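Local atomic coordinates of purine nucleoside phosphorylase (Schistosoma mansoni, PDB entry 5TBS), a protein that catalyses the reversible phosphorolysis of purine nucleosides such as inosine and guanosine, releasing the free base and ribose 1-phosphate. Residues A[195-200]-A[219-224]. Residues are numbered along the deposited sequence; the frame is centred on the assembly and turned at random.
Sequences AFNGGP and VGMSTV. With ADE (adenine), chain B.
Met-221 reaches along residues 197-200 from the end of the neighbouring strand to the bound adenine. Its CB and CG pass the carbonyl oxygen of Asn-197, with CG 3.5 Å from that O. SD lies by Pro-200, 3.8 Å from its CA. CE ends between Pro-200 O and the adenine, 3.7 Å from ADE C8. With CG anti to the carbonyl carbon (chi1 -59°) and the chain beyond it straight, the extended side chain carries CE from the strand end to the adenine. Gly-199 has no side chain to obstruct the sulfur.

Strands 189-196 and 218-220 run parallel and are joined through helix 205-213 in a beta-alpha-beta unit. Gly-220 N donates to Ala-195 O, and Asn-197 N donates to Gly-220 O at 2.9 Å. Val-219 CG2 packs against Asn-197 CB and Ala-195 CB. Phe-196 points to the face opposite Ala-195 and Val-219. Val-224 sits obliquely against its ring, with Val-224 CB 3.8 Å from Phe-196 CD2, while Gly-220 O lies at the ring edge.

Asn-197 OD1 accepts from Gly-199 N in an Asx turn, although the donor stands well above the carbonyl plane. Asn-197 ND2 hydrogen-bonds to Glu-203 OE2. One water donates to both Gly-198 O and Met-221 O, bridging the two loops. Phe-161 of a second subunit packs on Met-221.

Val-219 O, Gly-220 CA and Met-221 CE line the C8 side of the adenine by van der Waals contact. The hydrogen bond to the adenine known here comes from Asn-245 OD1, outside both segments.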
ATOM      1  N   ALA A 195       1.969   1.154  14.978  1.00 17.40           N
ATOM      2  CA  ALA A 195       1.639   1.335  13.555  1.00 15.81           C
ATOM      3  C   ALA A 195       2.891   1.103  12.720  1.00 19.08           C
ATOM      4  O   ALA A 195       3.947   1.664  13.022  1.00 16.86           O
ATOM      5  CB  ALA A 195       1.093   2.745  13.262  1.00 17.88           C
ATOM      6  N   PHE A 196       2.784   0.251  11.686  1.00 16.57           N
ATOM      7  CA  PHE A 196       3.880   0.016  10.741  1.00 14.50           C
ATOM      8  C   PHE A 196       3.742   1.018   9.582  1.00 19.89           C
ATOM      9  O   PHE A 196       2.789   0.919   8.796  1.00 17.46           O
ATOM     10  CB  PHE A 196       3.816  -1.442  10.260  1.00 12.81           C
ATOM     11  CG  PHE A 196       4.894  -1.861   9.265  1.00 19.97           C
ATOM     12  CD1 PHE A 196       6.115  -1.149   9.157  1.00 20.28           C
ATOM     13  CD2 PHE A 196       4.692  -3.000   8.456  1.00 13.65           C
ATOM     14  CE1 PHE A 196       7.099  -1.534   8.267  1.00 19.46           C
ATOM     15  CE2 PHE A 196       5.697  -3.393   7.499  1.00 11.67           C
ATOM     16  CZ  PHE A 196       6.903  -2.670   7.438  1.00 18.08           C
ATOM     17  N   ASN A 197       4.709   1.971   9.475  1.00 16.77           N
ATOM     18  CA  ASN A 197       4.877   2.896   8.343  1.00 18.94           C
ATOM     19  C   ASN A 197       6.034   2.367   7.500  1.00 20.35           C
ATOM     20  O   ASN A 197       7.156   2.274   7.997  1.00 19.59           O
ATOM     21  CB  ASN A 197       5.176   4.338   8.833  1.00 17.29           C
ATOM     22  CG  ASN A 197       5.880   5.255   7.762  1.00 24.19           C
ATOM     23  OD1 ASN A 197       5.688   5.088   6.568  1.00 23.08           O
ATOM     24  ND2 ASN A 197       6.696   6.236   8.223  1.00 25.97           N
ATOM     25  N   GLY A 198       5.772   1.994   6.236  1.00 17.09           N
ATOM     26  CA  GLY A 198       6.847   1.393   5.434  1.00 11.65           C
ATOM     27  C   GLY A 198       8.149   2.201   5.421  1.00 16.23           C
ATOM     28  O   GLY A 198       9.248   1.632   5.416  1.00 19.48           O
ATOM     29  N   GLY A 199       8.055   3.523   5.372  1.00 17.11           N
ATOM     30  CA  GLY A 199       9.276   4.349   5.389  1.00 16.08           C
ATOM     31  C   GLY A 199       9.851   4.563   3.987  1.00 15.15           C
ATOM     32  O   GLY A 199       9.224   4.133   3.010  1.00 17.71           O
ATOM     33  N   PRO A 200      11.035   5.194   3.873  1.00 15.26           N
ATOM     34  CA  PRO A 200      11.940   5.569   4.965  1.00 13.81           C
ATOM     35  C   PRO A 200      11.824   7.025   5.442  1.00 21.37           C
ATOM     36  O   PRO A 200      12.646   7.432   6.288  1.00 19.73           O
ATOM     37  CB  PRO A 200      13.316   5.345   4.334  1.00 13.03           C
ATOM     38  CG  PRO A 200      13.096   5.898   2.899  1.00 17.59           C
ATOM     39  CD  PRO A 200      11.714   5.274   2.557  1.00 16.28           C
ATOM     40  N   VAL A 219       4.755   4.583  16.313  1.00 18.52           N
ATOM     41  CA  VAL A 219       4.880   4.311  14.873  1.00 17.81           C
ATOM     42  C   VAL A 219       6.344   3.999  14.537  1.00 17.37           C
ATOM     43  O   VAL A 219       7.260   4.674  15.013  1.00 21.30           O
ATOM     44  CB  VAL A 219       4.357   5.493  14.016  1.00 16.81           C
ATOM     45  CG1 VAL A 219       5.148   6.816  14.350  1.00 17.09           C
ATOM     46  CG2 VAL A 219       4.443   5.146  12.470  1.00 13.91           C
ATOM     47  N   GLY A 220       6.576   2.990  13.695  1.00 19.08           N
ATOM     48  CA  GLY A 220       7.943   2.731  13.258  1.00 17.83           C
ATOM     49  C   GLY A 220       7.966   2.008  11.916  1.00 25.37           C
ATOM     50  O   GLY A 220       6.912   1.739  11.322  1.00 16.73           O
ATOM     51  N   MET A 221       9.196   1.636  11.474  1.00 14.19           N
ATOM     52  CA  MET A 221       9.474   1.158  10.110  1.00 12.66           C
ATOM     53  C   MET A 221       9.935  -0.301  10.062  1.00 19.70           C
ATOM     54  O   MET A 221      10.469  -0.743   9.020  1.00 16.90           O
ATOM     55  CB  MET A 221      10.546   2.047   9.445  1.00 17.00           C
ATOM     56  CG  MET A 221      10.185   3.519   9.334  1.00 19.70           C
ATOM     57  SD  MET A 221      11.550   4.492   8.616  1.00 20.03           S
ATOM     58  CE  MET A 221      11.024   6.132   9.118  1.00 19.50           C
ATOM     59  N   SER A 222       9.708  -1.069  11.133  1.00 15.72           N
ATOM     60  CA  SER A 222      10.232  -2.429  11.170  1.00 15.51           C
ATOM     61  C   SER A 222       9.305  -3.318  12.004  1.00 18.29           C
ATOM     62  O   SER A 222       8.146  -2.965  12.274  1.00 21.14           O
ATOM     63  CB  SER A 222      11.681  -2.418  11.698  1.00 19.32           C
ATOM     64  OG  SER A 222      11.718  -1.988  13.047  1.00 27.52           O
ATOM     65  N   THR A 223       9.800  -4.528  12.323  1.00 19.40           N
ATOM     66  CA  THR A 223       9.266  -5.421  13.356  1.00 22.60           C
ATOM     67  C   THR A 223       7.998  -6.186  12.935  1.00 21.97           C
ATOM     68  O   THR A 223       7.941  -7.412  13.081  1.00 19.89           O
ATOM     69  CB  THR A 223       9.029  -4.628  14.648  1.00 23.09           C
ATOM     70  OG1 THR A 223      10.275  -4.090  15.085  1.00 26.04           O
ATOM     71  CG2 THR A 223       8.514  -5.555  15.782  1.00 18.93           C
ATOM     72  N   VAL A 224       6.963  -5.504  12.433  1.00 17.99           N
ATOM     73  CA  VAL A 224       5.728  -6.225  12.009  1.00 15.11           C
ATOM     74  C   VAL A 224       5.994  -7.332  10.992  1.00 20.10           C
ATOM     75  O   VAL A 224       5.438  -8.437  11.152  1.00 16.13           O
ATOM     76  CB  VAL A 224       4.666  -5.217  11.542  1.00 17.30           C
ATOM     77  CG1 VAL A 224       3.503  -5.874  10.804  1.00 15.45           C
ATOM     78  CG2 VAL A 224       4.122  -4.426  12.774  1.00 16.68           C
TER
HETATM   79  N9  ADE B 301      10.604   5.405  12.942  1.00 30.36           N
HETATM   80  C8  ADE B 301       9.503   6.036  12.452  1.00 27.52           C
HETATM   81  N7  ADE B 301       9.274   7.203  13.016  1.00 28.65           N
HETATM   82  C5  ADE B 301      10.307   7.354  13.924  1.00 23.49           C
HETATM   83  C6  ADE B 301      10.641   8.399  14.845  1.00 30.75           C
HETATM   84  N6  ADE B 301       9.938   9.540  14.969  1.00 34.14           N
HETATM   85  N1  ADE B 301      11.744   8.225  15.609  1.00 32.44           N
HETATM   86  C2  ADE B 301      12.459   7.086  15.478  1.00 30.15           C
HETATM   87  N3  ADE B 301      12.238   6.035  14.669  1.00 27.97           N
HETATM   88  C4  ADE B 301      11.137   6.244  13.901  1.00 26.55           C
HETATM   89  O   HOH W   1      10.317  -0.851   6.100  1.00 15.74           O